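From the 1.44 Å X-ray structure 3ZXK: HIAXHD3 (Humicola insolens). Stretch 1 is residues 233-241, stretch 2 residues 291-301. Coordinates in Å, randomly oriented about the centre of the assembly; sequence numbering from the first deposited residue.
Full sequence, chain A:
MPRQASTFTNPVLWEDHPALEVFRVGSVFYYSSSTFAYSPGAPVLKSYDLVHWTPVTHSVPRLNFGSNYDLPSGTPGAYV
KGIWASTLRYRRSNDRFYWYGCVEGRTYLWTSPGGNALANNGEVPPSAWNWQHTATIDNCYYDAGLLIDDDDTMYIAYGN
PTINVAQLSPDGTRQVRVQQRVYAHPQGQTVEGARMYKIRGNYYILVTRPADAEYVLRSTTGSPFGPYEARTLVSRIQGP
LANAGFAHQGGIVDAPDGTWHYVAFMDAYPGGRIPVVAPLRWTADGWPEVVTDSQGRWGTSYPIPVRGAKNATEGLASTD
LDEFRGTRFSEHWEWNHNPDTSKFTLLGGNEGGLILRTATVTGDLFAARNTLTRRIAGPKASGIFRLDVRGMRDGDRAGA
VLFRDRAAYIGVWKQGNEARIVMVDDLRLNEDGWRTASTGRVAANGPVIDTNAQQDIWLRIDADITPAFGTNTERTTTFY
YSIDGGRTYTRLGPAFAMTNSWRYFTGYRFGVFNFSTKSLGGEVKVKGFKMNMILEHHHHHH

Stretch 1, residues 233-241: LVSRIQGPL
Stretch 2, residues 291-301: VTDSQGRWGTS

This is a loop-on-loop contact, pinned by one backbone hydrogen bond and one bridging water and packed around the indole of Trp298, with 465 Å² buried over both sides.

The two stretches, both in one chain, run roughly parallel here: Gln238 CA lies 5.0 Å from Arg297 CA, Gly239 CA 4.9 Å from Trp298 CA, and Pro240 CA 5.0 Å from Thr300 CA. Stretch 1 leaves a short strand at Val234 and Ser235, passes through Arg236 at phi/psi 51/41, then extends through Ile237 (-67/141), Gln238 (-87/149) and Gly239 (83/172) to a cis peptide bond before Pro240 (-96/6).

Stretch 2 first folds on itself. A type I turn from Asp293 to Gly296 is closed by Gly296 N to Asp293 O at 3.0 Å, and Asp293 N donates to Arg297 O at 2.9 Å. Asp293, with chi1 p, uses OD1 to accept from Gln295 N at 2.9 Å and Arg297 N at 2.8 Å. Gly296 takes phi/psi 77/12, a positive phi that favours glycine. Arg297 (-92/159) and Trp298 (-65/119) then extend alongside stretch 1.

The direct pin is Trp298 N to Gln238 O, 2.8 Å with an N-H...O angle of 148°. Next to it, a water accepts from Gln238 N at 2.9 Å and donates to Gly296 O at 2.8 Å, joining backbone groups too far apart to bond directly.

Trp298, buried with chi1 t and chi2 -61°, has 104 Å² covered by stretch 1. Ile237 (t, t) meets the ring edge, CG2 to CE3 at 4.1 Å, while its CD1 comes within 3.8 Å of Trp298 N and its CG1 within 3.8 Å of Gly296 O. Val234 (m) places CG1 4.2 Å from Trp298 CZ3, and Pro240 CD packs 3.7 Å from Trp298 CD1; both approach the ring obliquely. The indole NE1 is hydrogen-bonded elsewhere in the structure, so the polar atom of this large apolar ring is satisfied.

Gly239 suits its place twice over: its phi is positive, and a CB there would sit 2.6 Å from Trp298 O, a clash. Pro240, with a C-gamma endo ring, fills the next position, CB 3.4 Å from Gly299 O, and Thr300 (p) brings CG2 to 3.7 Å from Pro240 O.

At the more open margin, Arg297 (m, t, p, chi4 90°) lays one guanidinium face over Gln238 CB, 3.6 Å from NH1, and Gly239 N, 3.7 Å from NH2. It covers the backbone by packing, without a hydrogen bond to stretch 1.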

# COMPACT_ATOMS: atom_id res chain seq x y z
N LEU A 233 -19.15 8.68 14.26
CA LEU A 233 -18.44 7.53 14.83
C LEU A 233 -17.19 8.01 15.58
O LEU A 233 -16.95 7.65 16.75
CB LEU A 233 -18.10 6.52 13.73
CG LEU A 233 -17.51 5.18 14.15
CD1 LEU A 233 -18.46 4.41 15.07
CD2 LEU A 233 -17.19 4.37 12.91
N VAL A 234 -16.37 8.81 14.91
CA VAL A 234 -15.29 9.51 15.59
C VAL A 234 -15.17 10.90 15.01
O VAL A 234 -15.42 11.11 13.82
CB VAL A 234 -13.90 8.83 15.49
CG1 VAL A 234 -13.85 7.48 16.21
CG2 VAL A 234 -13.41 8.77 14.05
N SER A 235 -14.77 11.85 15.84
CA SER A 235 -14.47 13.18 15.31
C SER A 235 -13.35 13.77 16.12
O SER A 235 -13.51 14.03 17.33
CB SER A 235 -15.70 14.08 15.34
OG SER A 235 -15.41 15.35 14.79
N ARG A 236 -12.21 13.94 15.45
CA ARG A 236 -11.00 14.50 16.06
C ARG A 236 -10.68 13.75 17.36
O ARG A 236 -10.33 14.37 18.36
CB ARG A 236 -11.16 16.01 16.30
CG ARG A 236 -11.43 16.78 15.00
CD ARG A 236 -11.45 18.30 15.18
NE ARG A 236 -10.11 18.82 15.48
CZ ARG A 236 -9.18 19.09 14.57
NH1 ARG A 236 -9.41 18.88 13.27
NH2 ARG A 236 -7.99 19.55 14.97
N ILE A 237 -10.84 12.42 17.34
CA ILE A 237 -10.49 11.59 18.51
C ILE A 237 -8.96 11.62 18.75
O ILE A 237 -8.18 11.65 17.81
CB ILE A 237 -11.00 10.14 18.36
CG1 ILE A 237 -11.11 9.44 19.72
CG2 ILE A 237 -10.15 9.36 17.35
CD1 ILE A 237 -11.83 8.11 19.65
N GLN A 238 -8.55 11.65 20.02
CA GLN A 238 -7.14 11.60 20.36
C GLN A 238 -6.66 10.15 20.48
O GLN A 238 -7.44 9.28 20.86
CB GLN A 238 -6.86 12.37 21.66
CG GLN A 238 -7.08 13.87 21.55
CD GLN A 238 -6.08 14.56 20.62
OE1 GLN A 238 -4.88 14.23 20.62
NE2 GLN A 238 -6.56 15.52 19.83
N GLY A 239 -5.38 9.91 20.15
CA GLY A 239 -4.79 8.56 20.17
C GLY A 239 -5.09 7.76 18.90
O GLY A 239 -5.89 8.17 18.08
N PRO A 240 -4.47 6.60 18.76
CA PRO A 240 -3.60 6.00 19.75
C PRO A 240 -2.12 6.28 19.52
O PRO A 240 -1.27 5.71 20.21
CB PRO A 240 -3.87 4.50 19.54
CG PRO A 240 -4.05 4.39 18.06
CD PRO A 240 -4.85 5.63 17.70
N LEU A 241 -1.80 7.13 18.54
CA LEU A 241 -0.41 7.44 18.22
C LEU A 241 -0.28 8.95 18.11
O LEU A 241 -1.20 9.62 17.63
CB LEU A 241 -0.05 6.74 16.90
CG LEU A 241 1.36 6.59 16.34
CD1 LEU A 241 2.26 5.78 17.27
CD2 LEU A 241 1.29 5.90 14.98
N VAL A 291 -15.62 1.93 21.36
CA VAL A 291 -15.25 1.76 22.75
C VAL A 291 -13.88 2.43 22.94
O VAL A 291 -12.88 2.00 22.38
CB VAL A 291 -15.18 0.25 23.09
CG1 VAL A 291 -14.71 0.03 24.53
CG2 VAL A 291 -16.54 -0.41 22.83
N THR A 292 -13.87 3.50 23.73
CA THR A 292 -12.65 4.27 24.00
C THR A 292 -11.92 3.76 25.23
O THR A 292 -12.43 2.87 25.93
CB THR A 292 -12.98 5.76 24.22
OG1 THR A 292 -13.76 5.90 25.42
CG2 THR A 292 -13.72 6.36 23.03
N ASP A 293 -10.73 4.30 25.50
CA ASP A 293 -10.10 4.10 26.81
C ASP A 293 -10.78 4.96 27.88
O ASP A 293 -11.72 5.71 27.58
CB ASP A 293 -8.56 4.30 26.77
CG ASP A 293 -8.12 5.75 26.57
OD1 ASP A 293 -8.94 6.70 26.69
OD2 ASP A 293 -6.92 5.95 26.31
N SER A 294 -10.30 4.86 29.12
CA SER A 294 -10.95 5.56 30.24
C SER A 294 -10.87 7.08 30.13
O SER A 294 -11.58 7.81 30.85
CB SER A 294 -10.39 5.08 31.59
OG SER A 294 -9.01 5.37 31.69
N GLN A 295 -10.00 7.57 29.24
CA GLN A 295 -9.84 8.99 28.99
C GLN A 295 -10.53 9.48 27.70
O GLN A 295 -10.32 10.62 27.28
CB GLN A 295 -8.35 9.33 28.92
CG GLN A 295 -7.57 9.12 30.22
CD GLN A 295 -6.09 9.46 30.06
OE1 GLN A 295 -5.62 9.76 28.95
NE2 GLN A 295 -5.35 9.41 31.16
N GLY A 296 -11.33 8.63 27.06
CA GLY A 296 -12.00 9.01 25.82
C GLY A 296 -11.11 9.00 24.58
O GLY A 296 -11.50 9.50 23.54
N ARG A 297 -9.93 8.41 24.70
CA ARG A 297 -9.02 8.29 23.57
C ARG A 297 -9.24 6.96 22.84
O ARG A 297 -9.81 6.03 23.40
CB ARG A 297 -7.57 8.38 24.04
CG ARG A 297 -7.24 9.66 24.78
CD ARG A 297 -5.87 9.60 25.44
NE ARG A 297 -4.81 9.64 24.43
CZ ARG A 297 -4.24 10.75 23.98
NH1 ARG A 297 -4.61 11.94 24.43
NH2 ARG A 297 -3.28 10.67 23.06
N TRP A 298 -8.82 6.91 21.59
CA TRP A 298 -8.65 5.64 20.90
C TRP A 298 -7.54 4.94 21.63
O TRP A 298 -6.42 5.44 21.72
CB TRP A 298 -8.27 5.89 19.45
CG TRP A 298 -8.33 4.65 18.59
CD1 TRP A 298 -7.61 3.47 18.72
CD2 TRP A 298 -9.16 4.47 17.41
NE1 TRP A 298 -7.94 2.59 17.73
CE2 TRP A 298 -8.85 3.15 16.89
CE3 TRP A 298 -10.08 5.27 16.73
CZ2 TRP A 298 -9.50 2.63 15.75
CZ3 TRP A 298 -10.72 4.75 15.60
CH2 TRP A 298 -10.44 3.47 15.12
N GLY A 299 -7.84 3.78 22.20
CA GLY A 299 -6.92 3.14 23.13
C GLY A 299 -5.64 2.63 22.50
O GLY A 299 -5.62 2.19 21.35
N THR A 300 -4.57 2.67 23.27
CA THR A 300 -3.29 2.12 22.81
C THR A 300 -3.28 0.58 22.85
O THR A 300 -2.57 -0.06 22.07
CB THR A 300 -2.12 2.69 23.64
OG1 THR A 300 -2.32 2.38 25.01
CG2 THR A 300 -2.05 4.21 23.49
N SER A 301 -4.09 0.00 23.73
CA SER A 301 -4.26 -1.46 23.77
C SER A 301 -5.69 -1.85 24.04
O SER A 301 -6.42 -1.17 24.76
CB SER A 301 -3.35 -2.11 24.83
OG SER A 301 -3.76 -1.74 26.11
O HOH W 1 -10.33 11.72 22.33